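PDB 5VHV: alkylpurine DNA glycosylase AlkC from Pseudomonas fluorescens, which excises alkylated purines from DNA in base excision repair, without flipping the damaged nucleotide out of the double helix. Local coordinates for residues L258-A263 against G353-E358; R270-F275 against R323-I328. All coordinates share one frame; numbering follows the deposited sequence.

Interaction 1: L258-A263 against G353-E358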
ATOM      1  N   LEU A 258     -31.155  16.015  -0.555  1.00 22.04           N
ATOM      2  CA  LEU A 258     -29.969  15.576  -1.292  1.00 21.37           C
ATOM      3  C   LEU A 258     -29.696  16.541  -2.433  1.00 27.85           C
ATOM      4  O   LEU A 258     -30.599  16.871  -3.202  1.00 25.41           O
ATOM      5  CB  LEU A 258     -30.158  14.156  -1.832  1.00 22.94           C
ATOM      6  CG  LEU A 258     -29.063  13.663  -2.799  1.00 21.61           C
ATOM      7  CD1 LEU A 258     -27.714  13.617  -2.137  1.00 22.93           C
ATOM      8  CD2 LEU A 258     -29.370  12.289  -3.383  1.00 28.39           C
ATOM      9  N   MET A 259     -28.470  17.038  -2.512  1.00 20.22           N
ATOM     10  CA  MET A 259     -28.123  17.921  -3.610  1.00 28.13           C
ATOM     11  C   MET A 259     -26.629  17.874  -3.872  1.00 25.76           C
ATOM     12  O   MET A 259     -25.822  17.548  -2.988  1.00 21.16           O
ATOM     13  CB  MET A 259     -28.567  19.361  -3.321  1.00 34.20           C
ATOM     14  CG  MET A 259     -27.792  20.061  -2.238  1.00 33.48           C
ATOM     15  SD  MET A 259     -28.482  21.720  -1.861  1.00 46.33           S
ATOM     16  CE  MET A 259     -29.883  21.255  -0.862  1.00 52.25           C
ATOM     17  N   VAL A 260     -26.272  18.196  -5.106  1.00 21.79           N
ATOM     18  CA  VAL A 260     -24.901  18.525  -5.472  1.00 18.30           C
ATOM     19  C   VAL A 260     -24.928  19.927  -6.052  1.00 25.37           C
ATOM     20  O   VAL A 260     -25.763  20.228  -6.914  1.00 23.61           O
ATOM     21  CB  VAL A 260     -24.314  17.504  -6.463  1.00 20.72           C
ATOM     22  CG1 VAL A 260     -22.953  17.944  -6.953  1.00 23.40           C
ATOM     23  CG2 VAL A 260     -24.194  16.144  -5.805  1.00 23.87           C
ATOM     24  N   THR A 261     -24.071  20.797  -5.539  1.00 23.32           N
ATOM     25  CA  THR A 261     -23.986  22.163  -6.022  1.00 22.88           C
ATOM     26  C   THR A 261     -22.533  22.528  -6.260  1.00 22.08           C
ATOM     27  O   THR A 261     -21.638  21.998  -5.584  1.00 26.16           O
ATOM     28  CB  THR A 261     -24.590  23.153  -5.026  1.00 32.25           C
ATOM     29  OG1 THR A 261     -23.840  23.103  -3.820  1.00 30.95           O
ATOM     30  CG2 THR A 261     -26.005  22.790  -4.724  1.00 33.57           C
ATOM     31  N   PRO A 262     -22.254  23.395  -7.248  1.00 21.60           N
ATOM     32  CA  PRO A 262     -23.196  23.912  -8.249  1.00 19.83           C
ATOM     33  C   PRO A 262     -23.630  22.828  -9.218  1.00 21.77           C
ATOM     34  O   PRO A 262     -22.973  21.806  -9.334  1.00 23.30           O
ATOM     35  CB  PRO A 262     -22.394  24.979  -9.000  1.00 26.24           C
ATOM     36  CG  PRO A 262     -21.095  25.161  -8.228  1.00 33.24           C
ATOM     37  CD  PRO A 262     -20.884  23.880  -7.481  1.00 25.41           C
ATOM     38  N   ALA A 263     -24.722  23.083  -9.939  1.00 20.25           N
ATOM     39  CA  ALA A 263     -25.214  22.113 -10.917  1.00 23.11           C
ATOM     40  C   ALA A 263     -24.276  21.989 -12.110  1.00 22.40           C
ATOM     41  O   ALA A 263     -24.247  20.945 -12.772  1.00 20.72           O
ATOM     42  CB  ALA A 263     -26.606  22.537 -11.384  1.00 25.43           C
ATOM     43  N   GLY A 353     -29.930   7.367  -3.125  1.00 21.93           N
ATOM     44  CA  GLY A 353     -30.352   8.472  -3.965  1.00 22.63           C
ATOM     45  C   GLY A 353     -29.204   8.889  -4.849  1.00 23.67           C
ATOM     46  O   GLY A 353     -28.071   8.421  -4.693  1.00 20.01           O
ATOM     47  N   SER A 354     -29.513   9.775  -5.795  1.00 20.16           N
ATOM     48  CA  SER A 354     -28.492  10.272  -6.705  0.68 18.69           C
ATOM     49  C   SER A 354     -28.759  11.728  -7.051  1.00 18.93           C
ATOM     50  O   SER A 354     -29.880  12.227  -6.940  1.00 20.01           O
ATOM     51  CB  SER A 354     -28.440   9.435  -7.990  0.68 20.97           C
ATOM     52  OG  SER A 354     -29.720   9.389  -8.589  0.68 17.15           O
ATOM     53  N   ALA A 355     -27.699  12.398  -7.491  1.00 15.60           N
ATOM     54  CA  ALA A 355     -27.771  13.765  -7.982  1.00 19.56           C
ATOM     55  C   ALA A 355     -26.734  13.904  -9.085  1.00 19.98           C
ATOM     56  O   ALA A 355     -25.980  12.976  -9.367  1.00 21.07           O
ATOM     57  CB  ALA A 355     -27.552  14.787  -6.863  1.00 22.76           C
ATOM     58  N   GLU A 356     -26.728  15.054  -9.747  1.00 16.92           N
ATOM     59  CA  GLU A 356     -25.905  15.205 -10.938  1.00 19.02           C
ATOM     60  C   GLU A 356     -25.167  16.531 -10.886  1.00 22.03           C
ATOM     61  O   GLU A 356     -25.662  17.511 -10.330  1.00 21.65           O
ATOM     62  CB  GLU A 356     -26.737  15.177 -12.235  1.00 21.07           C
ATOM     63  CG  GLU A 356     -27.610  13.962 -12.421  1.00 22.07           C
ATOM     64  CD  GLU A 356     -28.881  14.020 -11.604  1.00 21.92           C
ATOM     65  OE1 GLU A 356     -29.598  15.045 -11.670  1.00 23.68           O
ATOM     66  OE2 GLU A 356     -29.150  13.035 -10.879  1.00 21.92           O
ATOM     67  N   PHE A 357     -24.004  16.562 -11.513  1.00 16.38           N
ATOM     68  CA  PHE A 357     -23.398  17.826 -11.905  1.00 19.00           C
ATOM     69  C   PHE A 357     -22.867  17.698 -13.322  1.00 20.84           C
ATOM     70  O   PHE A 357     -22.470  16.616 -13.761  1.00 21.72           O
ATOM     71  CB  PHE A 357     -22.286  18.267 -10.944  1.00 18.28           C
ATOM     72  CG  PHE A 357     -21.050  17.396 -10.944  1.00 17.36           C
ATOM     73  CD1 PHE A 357     -20.950  16.285 -10.118  1.00 15.36           C
ATOM     74  CD2 PHE A 357     -19.952  17.725 -11.733  1.00 18.59           C
ATOM     75  CE1 PHE A 357     -19.804  15.504 -10.104  1.00 16.97           C
ATOM     76  CE2 PHE A 357     -18.814  16.966 -11.711  1.00 20.43           C
ATOM     77  CZ  PHE A 357     -18.732  15.852 -10.888  1.00 20.88           C
ATOM     78  N   GLU A 358     -22.865  18.823 -14.031  1.00 19.56           N
ATOM     79  CA  GLU A 358     -22.348  18.891 -15.386  0.68 18.84           C
ATOM     80  C   GLU A 358     -20.956  19.503 -15.358  1.00 20.95           C
ATOM     81  O   GLU A 358     -20.762  20.576 -14.779  1.00 22.21           O
ATOM     82  CB  GLU A 358     -23.261  19.734 -16.270  0.68 19.94           C
ATOM     83  CG  GLU A 358     -22.837  19.771 -17.729  0.68 25.53           C
ATOM     84  CD  GLU A 358     -23.333  18.573 -18.541  0.68 38.95           C
ATOM     85  OE1 GLU A 358     -24.200  17.793 -18.059  0.68 30.95           O
ATOM     86  OE2 GLU A 358     -22.850  18.428 -19.681  0.68 36.98           O
TER
HETATM   87  O   HOH W   1     -26.975  19.747  -9.270  1.00 35.63           O
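V260 and A355 meet at the apolar centre, V260 CG2 lying 3.8 Å from A355 CB. The other branch, CG1, stands anti to the backbone N (chi1 174°) and touches F357 CB at 4.1 Å. A beta-branched valine thus serves two neighbours with its two methyls, while the one-carbon side chain of A355 fits beneath V260 CG2 between the strands. Towards the N-terminal end L258 reaches across with CD2, which lies 3.5 Å from S354 N and against the backbone of G353, where a side chain would crowd that methyl. The F357 ring turns off to stack on H341 of strand 339-347.

Strands 258-261 and 353-358 run parallel within 15°, but their axes are 6.2 Å apart. Here a water bridges the carbonyls, within hydrogen-bonding distance of V260 O and E356 O. Beyond the cis peptide bond before P262 the chain closes in, and E358 N donates to A263 O at 2.8 Å and a nearly straight 167°. Before P262 the strand bonds to 270-279, through M259 and T261; after it, to 353-358. This switch, with layers 319-327/270-279/253-265 and 350-359/339-347/285-294/305-314, is consistent with an immunoglobulin-like sandwich whose first strand splits into A and A′.

Interaction 2: R270-F275 against R323-I328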
ATOM      1  N   ARG A 270     -14.955  23.307  -7.273  1.00 22.36           N
ATOM      2  CA  ARG A 270     -15.411  22.337  -6.288  1.00 14.84           C
ATOM      3  C   ARG A 270     -16.889  22.044  -6.458  1.00 19.83           C
ATOM      4  O   ARG A 270     -17.685  22.930  -6.774  1.00 22.77           O
ATOM      5  CB  ARG A 270     -15.209  22.853  -4.859  1.00 18.74           C
ATOM      6  CG  ARG A 270     -13.822  22.618  -4.257  1.00 25.95           C
ATOM      7  CD  ARG A 270     -12.798  23.609  -4.725  1.00 30.53           C
ATOM      8  NE  ARG A 270     -11.529  23.497  -3.990  1.00 26.29           N
ATOM      9  CZ  ARG A 270     -10.393  24.049  -4.401  1.00 25.02           C
ATOM     10  NH1 ARG A 270     -10.359  24.752  -5.526  1.00 39.79           N
ATOM     11  NH2 ARG A 270      -9.287  23.888  -3.697  1.00 30.87           N
ATOM     12  N   ILE A 271     -17.256  20.806  -6.170  1.00 15.88           N
ATOM     13  CA  ILE A 271     -18.645  20.436  -5.962  1.00 15.40           C
ATOM     14  C   ILE A 271     -18.852  20.206  -4.479  1.00 21.66           C
ATOM     15  O   ILE A 271     -17.906  19.975  -3.727  1.00 18.06           O
ATOM     16  CB  ILE A 271     -19.058  19.193  -6.766  1.00 20.94           C
ATOM     17  CG1 ILE A 271     -18.230  17.967  -6.333  1.00 19.77           C
ATOM     18  CG2 ILE A 271     -18.890  19.493  -8.240  1.00 22.19           C
ATOM     19  CD1 ILE A 271     -18.790  16.624  -6.812  1.00 21.39           C
ATOM     20  N   ASN A 272     -20.114  20.286  -4.062  1.00 21.71           N
ATOM     21  CA  ASN A 272     -20.516  20.075  -2.675  1.00 22.29           C
ATOM     22  C   ASN A 272     -21.671  19.090  -2.661  1.00 18.09           C
ATOM     23  O   ASN A 272     -22.766  19.397  -3.147  1.00 20.18           O
ATOM     24  CB  ASN A 272     -20.930  21.377  -2.014  1.00 21.95           C
ATOM     25  CG  ASN A 272     -19.828  22.407  -2.043  1.00 47.34           C
ATOM     26  OD1 ASN A 272     -19.019  22.481  -1.121  1.00 45.18           O
ATOM     27  ND2 ASN A 272     -19.770  23.189  -3.116  1.00 67.17           N
ATOM     28  N   LEU A 273     -21.426  17.922  -2.093  1.00 16.88           N
ATOM     29  CA  LEU A 273     -22.443  16.902  -1.889  1.00 18.09           C
ATOM     30  C   LEU A 273     -23.018  17.065  -0.487  1.00 18.07           C
ATOM     31  O   LEU A 273     -22.270  17.077   0.495  1.00 19.46           O
ATOM     32  CB  LEU A 273     -21.828  15.509  -2.049  1.00 19.55           C
ATOM     33  CG  LEU A 273     -22.678  14.330  -1.591  1.00 17.61           C
ATOM     34  CD1 LEU A 273     -23.971  14.194  -2.408  1.00 19.36           C
ATOM     35  CD2 LEU A 273     -21.857  13.043  -1.714  1.00 16.91           C
ATOM     36  N   SER A 274     -24.339  17.191  -0.381  1.00 18.11           N
ATOM     37  CA  SER A 274     -24.914  17.259   0.952  1.00 15.93           C
ATOM     38  C   SER A 274     -26.280  16.586   0.982  1.00 20.05           C
ATOM     39  O   SER A 274     -26.981  16.505  -0.031  1.00 22.35           O
ATOM     40  CB  SER A 274     -25.008  18.712   1.455  1.00 21.15           C
ATOM     41  OG  SER A 274     -25.888  19.504   0.673  1.00 25.23           O
ATOM     42  N   PHE A 275     -26.618  16.068   2.156  1.00 22.22           N
ATOM     43  CA  PHE A 275     -27.907  15.444   2.431  1.00 19.58           C
ATOM     44  C   PHE A 275     -28.017  15.240   3.940  1.00 20.76           C
ATOM     45  O   PHE A 275     -27.038  15.378   4.688  1.00 22.88           O
ATOM     46  CB  PHE A 275     -28.059  14.113   1.692  1.00 18.86           C
ATOM     47  CG  PHE A 275     -26.937  13.148   1.957  1.00 18.21           C
ATOM     48  CD1 PHE A 275     -25.762  13.210   1.222  1.00 19.43           C
ATOM     49  CD2 PHE A 275     -27.042  12.194   2.964  1.00 17.41           C
ATOM     50  CE1 PHE A 275     -24.712  12.319   1.467  1.00 22.23           C
ATOM     51  CE2 PHE A 275     -26.002  11.311   3.214  1.00 18.87           C
ATOM     52  CZ  PHE A 275     -24.833  11.378   2.462  1.00 21.50           C
ATOM     53  N   ARG A 323     -22.030  16.358   4.628  1.00 22.96           N
ATOM     54  CA  ARG A 323     -21.606  17.325   3.627  1.00 20.49           C
ATOM     55  C   ARG A 323     -20.167  17.022   3.258  1.00 23.17           C
ATOM     56  O   ARG A 323     -19.339  16.836   4.155  1.00 22.31           O
ATOM     57  CB  ARG A 323     -21.731  18.757   4.156  1.00 24.35           C
ATOM     58  CG  ARG A 323     -21.258  19.810   3.168  1.00 25.45           C
ATOM     59  CD  ARG A 323     -21.490  21.214   3.715  1.00 43.53           C
ATOM     60  NE  ARG A 323     -21.090  22.245   2.765  1.00 69.16           N
ATOM     61  CZ  ARG A 323     -21.925  22.855   1.932  1.00 87.40           C
ATOM     62  NH1 ARG A 323     -23.214  22.538   1.932  1.00 94.70           N
ATOM     63  NH2 ARG A 323     -21.471  23.782   1.101  1.00 82.49           N
ATOM     64  N   ARG A 324     -19.876  16.985   1.961  1.00 17.93           N
ATOM     65  CA  ARG A 324     -18.519  16.756   1.478  1.00 15.23           C
ATOM     66  C   ARG A 324     -18.253  17.624   0.263  1.00 17.20           C
ATOM     67  O   ARG A 324     -19.000  17.570  -0.715  1.00 15.50           O
ATOM     68  CB  ARG A 324     -18.301  15.279   1.109  1.00 16.47           C
ATOM     69  CG  ARG A 324     -16.956  14.949   0.450  1.00 13.80           C
ATOM     70  CD  ARG A 324     -15.726  15.351   1.258  1.00 13.03           C
ATOM     71  NE  ARG A 324     -15.772  14.881   2.653  1.00 14.91           N
ATOM     72  CZ  ARG A 324     -15.552  13.627   3.047  1.00 21.10           C
ATOM     73  NH1 ARG A 324     -15.266  12.689   2.167  1.00 20.02           N
ATOM     74  NH2 ARG A 324     -15.642  13.318   4.335  1.00 20.83           N
ATOM     75  N   GLU A 325     -17.187  18.414   0.336  1.00 15.96           N
ATOM     76  CA  GLU A 325     -16.691  19.174  -0.795  1.00 15.78           C
ATOM     77  C   GLU A 325     -15.639  18.351  -1.541  1.00 21.25           C
ATOM     78  O   GLU A 325     -14.841  17.646  -0.925  1.00 22.98           O
ATOM     79  CB  GLU A 325     -16.128  20.492  -0.262  1.00 21.12           C
ATOM     80  CG  GLU A 325     -15.362  21.326  -1.207  1.00 31.60           C
ATOM     81  CD  GLU A 325     -14.716  22.464  -0.458  1.00 52.16           C
ATOM     82  OE1 GLU A 325     -13.508  22.376  -0.162  1.00 29.59           O
ATOM     83  OE2 GLU A 325     -15.441  23.414  -0.113  1.00 36.10           O
ATOM     84  N   GLN A 326     -15.666  18.398  -2.876  1.00 16.51           N
ATOM     85  CA  GLN A 326     -14.673  17.680  -3.676  1.00 12.69           C
ATOM     86  C   GLN A 326     -14.151  18.588  -4.772  1.00 15.23           C
ATOM     87  O   GLN A 326     -14.926  19.260  -5.452  1.00 17.19           O
ATOM     88  CB  GLN A 326     -15.239  16.383  -4.275  1.00 17.65           C
ATOM     89  CG  GLN A 326     -14.167  15.440  -4.809  1.00 16.60           C
ATOM     90  CD  GLN A 326     -14.731  14.161  -5.385  1.00 16.10           C
ATOM     91  OE1 GLN A 326     -15.714  13.611  -4.878  1.00 19.21           O
ATOM     92  NE2 GLN A 326     -14.132  13.701  -6.478  1.00 19.37           N
ATOM     93  N   HIS A 327     -12.836  18.621  -4.919  1.00 15.85           N
ATOM     94  CA  HIS A 327     -12.164  19.514  -5.857  1.00 15.64           C
ATOM     95  C   HIS A 327     -11.968  18.764  -7.171  1.00 20.43           C
ATOM     96  O   HIS A 327     -11.177  17.820  -7.240  1.00 19.64           O
ATOM     97  CB  HIS A 327     -10.844  19.975  -5.253  1.00 15.37           C
ATOM     98  CG  HIS A 327     -10.027  20.875  -6.132  1.00 17.41           C
ATOM     99  ND1 HIS A 327      -8.690  21.102  -5.895  1.00 22.54           N
ATOM    100  CD2 HIS A 327     -10.345  21.608  -7.229  1.00 21.35           C
ATOM    101  CE1 HIS A 327      -8.216  21.937  -6.801  1.00 25.09           C
ATOM    102  NE2 HIS A 327      -9.198  22.257  -7.627  1.00 22.59           N
ATOM    103  N   ILE A 328     -12.719  19.148  -8.202  1.00 15.19           N
ATOM    104  CA  ILE A 328     -12.710  18.437  -9.480  1.00 15.72           C
ATOM    105  C   ILE A 328     -11.723  19.143 -10.406  1.00 16.46           C
ATOM    106  O   ILE A 328     -12.018  20.207 -10.963  1.00 19.25           O
ATOM    107  CB  ILE A 328     -14.101  18.375 -10.111  1.00 19.09           C
ATOM    108  CG1 ILE A 328     -15.152  17.857  -9.122  1.00 19.38           C
ATOM    109  CG2 ILE A 328     -14.058  17.512 -11.364  1.00 20.63           C
ATOM    110  CD1 ILE A 328     -14.931  16.426  -8.651  1.00 22.17           C
TER
HETATM  111  O   HOH W   2     -11.815  21.635  -2.015  1.00 33.66           O
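R270 lays its guanidinium flat on the ring of H327, centres 3.6 Å apart and planes within 5°, with H327 CG over the centre of the guanidinium. The bend at chi2 (80°) puts R270 CD 4.0 Å from H327 CD2. R270 NH1 lies over the ring face, too poorly angled for a hydrogen bond to H327 NE2, so what joins the two is stacking. R270 NE donates instead to a water 2.7 Å away in the guanidinium plane, and this water gives a proton to E325 OE1. An alanine in place of H327 would probably leave the R270 guanidinium without its stacking surface and freer to turn.

Backbone donors and acceptors are paired in two reciprocal sets: I271 N with Q326 O and Q326 N with I271 O, then L273 N with R324 O and R324 N with L273 O. N272 ND2 bonds weakly to T261 O. On the opposite face from R270, I271 and Q326 lie side by side; I328, just past the strand end, brings CG1 within 4.2 Å of I271 CG1. Q326 OE1 bonds to Y291 OH, Q326 NE2 weakly to Y295 OH, and R324 NH1 to K308 O, reaching strands 285-294 and 305-314, distant in the strand order, as across a sandwich. The register thus rests on four backbone bonds, while the water-linked charges of R270 and E325, beyond salt-bridge distance, are likely to add little to it.

How the interactions relate
After the helices of residues 11-244, the chain enters a sheet-rich C-terminal region through strand 253-265. Interaction 1 joins this first strand to the last, 350-359, closing a loop of 89 intervening residues that holds all the other strands and no helix. Interaction 2 is nested inside it, tying strand 270-279 to an outermost strand, 319-327, across 47 residues. Interaction 2 lies within one layer of the probable sandwich, whereas interaction 1 sits where the first strand crosses to the other. Their centres are about 9 Å apart, and strand 253-265 links them: backbone bonds pair M259 with S274 and T261 with N272, and F357 packs on I271. Together they run the order 350-359, 253-265, 270-279, 319-327.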